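Local atomic coordinates of xylose isomerase-like TIM barrel (Anabaena variabilis ATCC 29413, PDB entry 2QW5), a protein that probably acts as a zinc-dependent sugar isomerase or epimerase, binding a zinc ion and d-xylose in a TIM barrel. Residues V34-S46 with N313-T325. Sequence-based numbering, arbitrary orientation. Where two conformers were deposited one is given.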
ATOM      1  N   VAL A  34     -28.535 -14.887 -19.387  1.00 24.60           N
ATOM      2  CA  VAL A  34     -29.540 -15.906 -19.719  1.00 24.44           C
ATOM      3  C   VAL A  34     -28.906 -17.181 -20.269  1.00 25.21           C
ATOM      4  O   VAL A  34     -29.288 -18.267 -19.857  1.00 23.25           O
ATOM      5  CB  VAL A  34     -30.667 -15.335 -20.602  1.00 24.71           C
ATOM      6  CG1 VAL A  34     -31.586 -16.451 -21.148  1.00 21.82           C
ATOM      7  CG2 VAL A  34     -31.455 -14.245 -19.800  1.00 22.90           C
ATOM      8  N   ALA A  35     -27.904 -17.046 -21.147  1.00 26.08           N
ATOM      9  CA  ALA A  35     -27.192 -18.211 -21.704  1.00 25.85           C
ATOM     10  C   ALA A  35     -26.446 -19.008 -20.626  1.00 26.49           C
ATOM     11  O   ALA A  35     -26.428 -20.227 -20.680  1.00 25.94           O
ATOM     12  CB  ALA A  35     -26.244 -17.792 -22.835  1.00 27.16           C
ATOM     13  N   HIS A  36     -25.863 -18.324 -19.627  1.00 26.42           N
ATOM     14  CA  HIS A  36     -25.211 -19.013 -18.491  1.00 24.91           C
ATOM     15  C   HIS A  36     -26.239 -19.784 -17.679  1.00 24.76           C
ATOM     16  O   HIS A  36     -26.039 -20.955 -17.372  1.00 26.34           O
ATOM     17  CB  HIS A  36     -24.504 -18.040 -17.523  1.00 25.28           C
ATOM     18  CG  HIS A  36     -23.242 -17.424 -18.061  1.00 25.08           C
ATOM     19  ND1 HIS A  36     -22.385 -18.093 -18.906  1.00 29.04           N
ATOM     20  CD2 HIS A  36     -22.644 -16.244 -17.783  1.00 27.57           C
ATOM     21  CE1 HIS A  36     -21.356 -17.313 -19.193  1.00 31.55           C
ATOM     22  NE2 HIS A  36     -21.480 -16.194 -18.506  1.00 24.15           N
ATOM     23  N   ILE A  37     -27.343 -19.117 -17.340  1.00 25.83           N
ATOM     24  CA  ILE A  37     -28.428 -19.733 -16.550  1.00 25.58           C
ATOM     25  C   ILE A  37     -28.981 -20.983 -17.239  1.00 25.69           C
ATOM     26  O   ILE A  37     -29.157 -21.998 -16.584  1.00 24.35           O
ATOM     27  CB  ILE A  37     -29.585 -18.751 -16.262  1.00 26.21           C
ATOM     28  CG1 ILE A  37     -29.160 -17.680 -15.252  1.00 27.82           C
ATOM     29  CG2 ILE A  37     -30.828 -19.496 -15.707  1.00 22.01           C
ATOM     30  CD1 ILE A  37     -30.169 -16.583 -15.033  1.00 21.37           C
ATOM     31  N   LYS A  38     -29.226 -20.908 -18.551  1.00 22.55           N
ATOM     32  CA  LYS A  38     -29.753 -22.064 -19.289  1.00 23.54           C
ATOM     33  C   LYS A  38     -28.792 -23.250 -19.323  1.00 24.39           C
ATOM     34  O   LYS A  38     -29.226 -24.412 -19.201  1.00 24.14           O
ATOM     35  CB  LYS A  38     -30.190 -21.669 -20.705  1.00 23.30           C
ATOM     36  CG  LYS A  38     -31.456 -20.835 -20.686  1.00 31.54           C
ATOM     37  CD  LYS A  38     -31.996 -20.505 -22.052  1.00 27.03           C
ATOM     38  CE  LYS A  38     -33.393 -19.892 -21.885  1.00 32.85           C
ATOM     39  NZ  LYS A  38     -34.082 -19.494 -23.155  1.00 35.84           N
ATOM     40  N   LYS A  39     -27.497 -22.965 -19.451  1.00 25.51           N
ATOM     41  CA  LYS A  39     -26.472 -24.002 -19.431  1.00 23.03           C
ATOM     42  C   LYS A  39     -26.436 -24.633 -18.057  1.00 21.66           C
ATOM     43  O   LYS A  39     -26.419 -25.848 -17.913  1.00 22.66           O
ATOM     44  CB  LYS A  39     -25.102 -23.408 -19.769  1.00 24.19           C
ATOM     45  CG  LYS A  39     -23.973 -24.474 -20.013  1.00 33.17           C
ATOM     46  CD  LYS A  39     -24.168 -25.288 -21.317  1.00 39.62           C
ATOM     47  CE  LYS A  39     -22.863 -25.895 -21.929  1.00 43.47           C
ATOM     48  NZ  LYS A  39     -22.159 -26.970 -21.145  1.00 43.32           N
ATOM     49  N   LEU A  40     -26.445 -23.783 -17.033  1.00 21.19           N
ATOM     50  CA  LEU A  40     -26.353 -24.258 -15.658  1.00 20.44           C
ATOM     51  C   LEU A  40     -27.557 -25.093 -15.255  1.00 21.42           C
ATOM     52  O   LEU A  40     -27.402 -26.099 -14.583  1.00 20.29           O
ATOM     53  CB  LEU A  40     -26.116 -23.070 -14.705  1.00 17.90           C
ATOM     54  CG  LEU A  40     -24.702 -22.452 -14.878  1.00 20.27           C
ATOM     55  CD1 LEU A  40     -24.588 -21.079 -14.275  1.00 18.25           C
ATOM     56  CD2 LEU A  40     -23.617 -23.348 -14.308  1.00 17.60           C
ATOM     57  N   GLN A  41     -28.748 -24.672 -15.691  1.00 23.90           N
ATOM     58  CA  GLN A  41     -29.993 -25.431 -15.447  1.00 26.98           C
ATOM     59  C   GLN A  41     -29.904 -26.863 -15.931  1.00 26.79           C
ATOM     60  O   GLN A  41     -30.464 -27.739 -15.276  1.00 27.00           O
ATOM     61  CB  GLN A  41     -31.194 -24.796 -16.136  1.00 26.58           C
ATOM     62  CG  GLN A  41     -31.773 -23.634 -15.454  1.00 32.85           C
ATOM     63  CD  GLN A  41     -33.082 -23.233 -16.114  1.00 34.42           C
ATOM     64  OE1 GLN A  41     -33.135 -22.945 -17.329  1.00 43.02           O
ATOM     65  NE2 GLN A  41     -34.143 -23.261 -15.341  1.00 29.22           N
ATOM     66  N   ARG A  42     -29.216 -27.089 -17.061  1.00 27.69           N
ATOM     67  CA  ARG A  42     -29.042 -28.451 -17.592  0.50 28.77           C
ATOM     68  C   ARG A  42     -28.273 -29.353 -16.619  1.00 28.21           C
ATOM     69  O   ARG A  42     -28.525 -30.547 -16.580  1.00 29.45           O
ATOM     70  CB  ARG A  42     -28.419 -28.466 -19.001  0.50 29.20           C
ATOM     71  CG  ARG A  42     -29.306 -27.832 -20.064  0.50 31.17           C
ATOM     72  CD  ARG A  42     -28.868 -28.217 -21.472  0.50 32.31           C
ATOM     73  NE  ARG A  42     -29.721 -27.633 -22.514  0.50 37.63           N
ATOM     74  CZ  ARG A  42     -30.932 -28.072 -22.890  0.50 37.55           C
ATOM     75  NH1 ARG A  42     -31.534 -29.113 -22.292  0.50 36.31           N
ATOM     76  NH2 ARG A  42     -31.577 -27.436 -23.870  0.50 30.23           N
ATOM     77  N   PHE A  43     -27.373 -28.779 -15.810  1.00 25.61           N
ATOM     78  CA  PHE A  43     -26.651 -29.534 -14.778  1.00 25.60           C
ATOM     79  C   PHE A  43     -27.487 -29.799 -13.527  1.00 23.06           C
ATOM     80  O   PHE A  43     -27.060 -30.558 -12.658  1.00 24.23           O
ATOM     81  CB  PHE A  43     -25.367 -28.804 -14.317  1.00 24.61           C
ATOM     82  CG  PHE A  43     -24.432 -28.421 -15.427  1.00 25.50           C
ATOM     83  CD1 PHE A  43     -24.238 -29.247 -16.545  1.00 25.40           C
ATOM     84  CD2 PHE A  43     -23.676 -27.259 -15.322  1.00 23.01           C
ATOM     85  CE1 PHE A  43     -23.351 -28.885 -17.569  1.00 31.62           C
ATOM     86  CE2 PHE A  43     -22.778 -26.876 -16.339  1.00 24.89           C
ATOM     87  CZ  PHE A  43     -22.622 -27.702 -17.479  1.00 31.57           C
ATOM     88  N   GLY A  44     -28.639 -29.134 -13.416  1.00 23.09           N
ATOM     89  CA  GLY A  44     -29.581 -29.319 -12.321  1.00 23.39           C
ATOM     90  C   GLY A  44     -29.769 -28.150 -11.381  1.00 22.35           C
ATOM     91  O   GLY A  44     -30.500 -28.271 -10.415  1.00 26.99           O
ATOM     92  N   TYR A  45     -29.119 -27.025 -11.648  1.00 21.92           N
ATOM     93  CA  TYR A  45     -29.256 -25.833 -10.794  1.00 19.65           C
ATOM     94  C   TYR A  45     -30.640 -25.252 -11.009  1.00 20.35           C
ATOM     95  O   TYR A  45     -31.089 -25.148 -12.152  1.00 21.67           O
ATOM     96  CB  TYR A  45     -28.163 -24.793 -11.102  1.00 20.37           C
ATOM     97  CG  TYR A  45     -26.778 -25.220 -10.648  1.00 20.07           C
ATOM     98  CD1 TYR A  45     -26.440 -25.174  -9.291  1.00 19.53           C
ATOM     99  CD2 TYR A  45     -25.788 -25.639 -11.570  1.00 19.31           C
ATOM    100  CE1 TYR A  45     -25.194 -25.570  -8.851  1.00 19.30           C
ATOM    101  CE2 TYR A  45     -24.518 -26.015 -11.146  1.00 20.27           C
ATOM    102  CZ  TYR A  45     -24.215 -25.954  -9.778  1.00 19.48           C
ATOM    103  OH  TYR A  45     -22.976 -26.354  -9.320  1.00 15.39           O
ATOM    104  N   SER A  46     -31.313 -24.933  -9.902  1.00 18.52           N
ATOM    105  CA  SER A  46     -32.669 -24.371  -9.883  1.00 20.90           C
ATOM    106  C   SER A  46     -32.745 -22.895  -9.439  1.00 20.16           C
ATOM    107  O   SER A  46     -33.824 -22.265  -9.483  1.00 21.83           O
ATOM    108  CB  SER A  46     -33.546 -25.232  -9.007  1.00 21.05           C
ATOM    109  OG  SER A  46     -33.098 -25.157  -7.689  1.00 24.00           O
ATOM    110  N   ASN A 313     -12.980 -25.571 -17.589  1.00 24.64           N
ATOM    111  CA  ASN A 313     -13.731 -24.347 -17.845  1.00 21.92           C
ATOM    112  C   ASN A 313     -14.746 -24.128 -16.718  1.00 19.96           C
ATOM    113  O   ASN A 313     -14.924 -24.997 -15.856  1.00 18.23           O
ATOM    114  CB  ASN A 313     -14.314 -24.286 -19.276  1.00 19.18           C
ATOM    115  CG  ASN A 313     -15.528 -25.166 -19.525  1.00 24.21           C
ATOM    116  OD1 ASN A 313     -16.347 -25.439 -18.661  1.00 26.38           O
ATOM    117  ND2 ASN A 313     -15.667 -25.564 -20.779  1.00 26.22           N
ATOM    118  N   ALA A 314     -15.387 -22.969 -16.749  1.00 21.02           N
ATOM    119  CA  ALA A 314     -16.379 -22.575 -15.741  1.00 17.35           C
ATOM    120  C   ALA A 314     -17.527 -23.580 -15.577  1.00 17.74           C
ATOM    121  O   ALA A 314     -17.956 -23.873 -14.467  1.00 17.83           O
ATOM    122  CB  ALA A 314     -16.937 -21.160 -16.079  1.00 14.37           C
ATOM    123  N   TYR A 315     -17.989 -24.150 -16.697  1.00 18.87           N
ATOM    124  CA  TYR A 315     -19.085 -25.112 -16.694  1.00 19.94           C
ATOM    125  C   TYR A 315     -18.684 -26.479 -16.193  1.00 20.96           C
ATOM    126  O   TYR A 315     -19.462 -27.134 -15.506  1.00 20.88           O
ATOM    127  CB  TYR A 315     -19.727 -25.204 -18.089  1.00 20.97           C
ATOM    128  CG  TYR A 315     -20.353 -23.920 -18.568  1.00 18.02           C
ATOM    129  CD1 TYR A 315     -21.122 -23.121 -17.718  1.00 23.76           C
ATOM    130  CD2 TYR A 315     -20.291 -23.559 -19.906  1.00 29.11           C
ATOM    131  CE1 TYR A 315     -21.705 -21.961 -18.145  1.00 22.58           C
ATOM    132  CE2 TYR A 315     -20.891 -22.381 -20.366  1.00 28.14           C
ATOM    133  CZ  TYR A 315     -21.607 -21.598 -19.480  1.00 28.93           C
ATOM    134  OH  TYR A 315     -22.213 -20.454 -19.891  1.00 23.96           O
ATOM    135  N   ASP A 316     -17.463 -26.900 -16.526  1.00 23.04           N
ATOM    136  CA  ASP A 316     -16.889 -28.135 -16.000  1.00 22.83           C
ATOM    137  C   ASP A 316     -16.911 -28.104 -14.466  1.00 22.00           C
ATOM    138  O   ASP A 316     -17.395 -29.034 -13.838  1.00 22.04           O
ATOM    139  CB  ASP A 316     -15.437 -28.343 -16.476  1.00 22.88           C
ATOM    140  CG  ASP A 316     -15.316 -28.425 -17.998  1.00 28.89           C
ATOM    141  OD1 ASP A 316     -16.246 -28.916 -18.679  1.00 35.22           O
ATOM    142  OD2 ASP A 316     -14.272 -27.987 -18.518  1.00 31.30           O
ATOM    143  N   ILE A 317     -16.396 -27.022 -13.889  1.00 20.30           N
ATOM    144  CA  ILE A 317     -16.346 -26.883 -12.426  1.00 20.53           C
ATOM    145  C   ILE A 317     -17.765 -26.845 -11.816  1.00 21.29           C
ATOM    146  O   ILE A 317     -18.012 -27.518 -10.809  1.00 22.24           O
ATOM    147  CB  ILE A 317     -15.475 -25.676 -12.008  1.00 21.27           C
ATOM    148  CG1 ILE A 317     -14.011 -25.888 -12.459  1.00 23.83           C
ATOM    149  CG2 ILE A 317     -15.498 -25.417 -10.485  1.00 19.32           C
ATOM    150  CD1 ILE A 317     -13.326 -27.151 -11.934  1.00 21.54           C
ATOM    151  N   ALA A 318     -18.668 -26.086 -12.444  1.00 20.64           N
ATOM    152  CA  ALA A 318     -20.079 -25.965 -11.990  1.00 21.52           C
ATOM    153  C   ALA A 318     -20.786 -27.325 -11.947  1.00 22.47           C
ATOM    154  O   ALA A 318     -21.477 -27.661 -10.977  1.00 21.30           O
ATOM    155  CB  ALA A 318     -20.858 -24.988 -12.891  1.00 20.19           C
ATOM    156  N   ASP A 319     -20.570 -28.118 -12.991  1.00 23.93           N
ATOM    157  CA  ASP A 319     -21.177 -29.438 -13.090  1.00 25.28           C
ATOM    158  C   ASP A 319     -20.634 -30.383 -12.021  1.00 26.38           C
ATOM    159  O   ASP A 319     -21.404 -31.085 -11.364  1.00 24.18           O
ATOM    160  CB  ASP A 319     -20.969 -30.021 -14.490  1.00 26.09           C
ATOM    161  CG  ASP A 319     -21.827 -31.247 -14.758  1.00 26.76           C
ATOM    162  OD1 ASP A 319     -22.937 -31.372 -14.181  1.00 27.31           O
ATOM    163  OD2 ASP A 319     -21.391 -32.061 -15.593  1.00 35.68           O
ATOM    164  N   GLU A 320     -19.308 -30.404 -11.842  1.00 22.69           N
ATOM    165  CA  GLU A 320     -18.698 -31.258 -10.808  1.00 23.24           C
ATOM    166  C   GLU A 320     -19.140 -30.830  -9.420  1.00 20.95           C
ATOM    167  O   GLU A 320     -19.254 -31.677  -8.533  1.00 18.91           O
ATOM    168  CB  GLU A 320     -17.164 -31.193 -10.854  1.00 25.31           C
ATOM    169  CG  GLU A 320     -16.534 -31.762 -12.108  1.00 24.72           C
ATOM    170  CD  GLU A 320     -16.671 -33.284 -12.249  1.00 39.78           C
ATOM    171  OE1 GLU A 320     -16.664 -34.018 -11.234  1.00 36.21           O
ATOM    172  OE2 GLU A 320     -16.775 -33.753 -13.404  1.00 50.15           O
ATOM    173  N   ALA A 321     -19.361 -29.526  -9.247  1.00 19.65           N
ATOM    174  CA  ALA A 321     -19.792 -28.952  -7.931  1.00 20.59           C
ATOM    175  C   ALA A 321     -21.193 -29.492  -7.491  1.00 20.43           C
ATOM    176  O   ALA A 321     -21.385 -29.914  -6.340  1.00 22.53           O
ATOM    177  CB  ALA A 321     -19.780 -27.405  -8.010  1.00 18.13           C
ATOM    178  N   ILE A 322     -22.157 -29.474  -8.420  1.00 20.38           N
ATOM    179  CA  ILE A 322     -23.509 -29.970  -8.128  1.00 18.96           C
ATOM    180  C   ILE A 322     -23.468 -31.492  -7.942  1.00 21.04           C
ATOM    181  O   ILE A 322     -24.153 -31.986  -7.074  1.00 20.42           O
ATOM    182  CB  ILE A 322     -24.587 -29.512  -9.156  1.00 21.75           C
ATOM    183  CG1 ILE A 322     -26.005 -29.922  -8.715  1.00 19.83           C
ATOM    184  CG2 ILE A 322     -24.263 -30.006 -10.592  1.00 21.15           C
ATOM    185  CD1 ILE A 322     -27.128 -29.022  -9.320  1.00 17.88           C
ATOM    186  N   LYS A 323     -22.660 -32.205  -8.751  1.00 22.61           N
ATOM    187  CA  LYS A 323     -22.514 -33.657  -8.646  1.00 23.02           C
ATOM    188  C   LYS A 323     -21.995 -34.057  -7.264  1.00 23.29           C
ATOM    189  O   LYS A 323     -22.619 -34.891  -6.587  1.00 23.76           O
ATOM    190  CB  LYS A 323     -21.666 -34.225  -9.792  1.00 25.84           C
ATOM    191  CG  LYS A 323     -22.393 -34.211 -11.163  1.00 29.64           C
ATOM    192  CD  LYS A 323     -21.428 -34.553 -12.311  1.00 28.82           C
ATOM    193  CE  LYS A 323     -22.084 -34.630 -13.715  1.00 42.92           C
ATOM    194  NZ  LYS A 323     -22.965 -35.818 -13.974  1.00 50.72           N
ATOM    195  N   VAL A 324     -20.919 -33.420  -6.805  1.00 21.32           N
ATOM    196  CA  VAL A 324     -20.384 -33.711  -5.455  1.00 22.37           C
ATOM    197  C   VAL A 324     -21.378 -33.356  -4.346  1.00 21.87           C
ATOM    198  O   VAL A 324     -21.559 -34.142  -3.429  1.00 26.96           O
ATOM    199  CB  VAL A 324     -18.936 -33.145  -5.186  1.00 21.52           C
ATOM    200  CG1 VAL A 324     -18.909 -31.603  -5.038  1.00 16.51           C
ATOM    201  CG2 VAL A 324     -18.370 -33.785  -3.923  1.00 18.44           C
ATOM    202  N   THR A 325     -22.017 -32.182  -4.432  1.00 20.64           N
ATOM    203  CA  THR A 325     -23.001 -31.725  -3.428  1.00 21.56           C
ATOM    204  C   THR A 325     -24.153 -32.735  -3.290  1.00 21.32           C
ATOM    205  O   THR A 325     -24.538 -33.095  -2.174  1.00 19.78           O
ATOM    206  CB  THR A 325     -23.553 -30.307  -3.761  1.00 19.04           C
ATOM    207  OG1 THR A 325     -22.451 -29.382  -3.872  1.00 20.68           O
ATOM    208  CG2 THR A 325     -24.569 -29.821  -2.713  1.00 17.28           C
TER
HETATM  209  O   HOH W   1     -25.068 -32.469 -12.955  1.00 33.92           O
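Tyr-315 and His-36 join the first and last helices of the TIM barrel, 27-42 and 314-332, whose pieces 34-42 and 314-325 cross at -40°. Tyr-315 reaches over from the last helix. Its OH meets the edge of the His-36 imidazole in the ring plane, 2.6 Å from ND1; either group could be the donor. The two rings lie rim to rim, and Phe-18 stacks on His-36. Lys-39 CG, anti to the backbone N (chi1 -170°), sits over the Tyr-315 ring face, 3.6 Å from the centroid. The Phe-43 ring lies between Lys-39 O on one face and Asp-319 CB on the other. The Asp-319 carboxylate stacks nearly flat on this ring, the planes 22° apart. A water donates to both Phe-43 O and Asp-319 OD1. In the loop past the Schellman turn at Gly-44, Tyr-45 runs beside Ile-322, whose CD1 is over its ring, 3.9 Å from the centroid. Tyr-45 OH donates to Ala-318 O at 2.6 Å. A phenylalanine in place of Tyr-45 would probably leave Ala-318 O without this second donor. Ile-322 N reaches the same oxygen from the opposite face of the carbonyl plane.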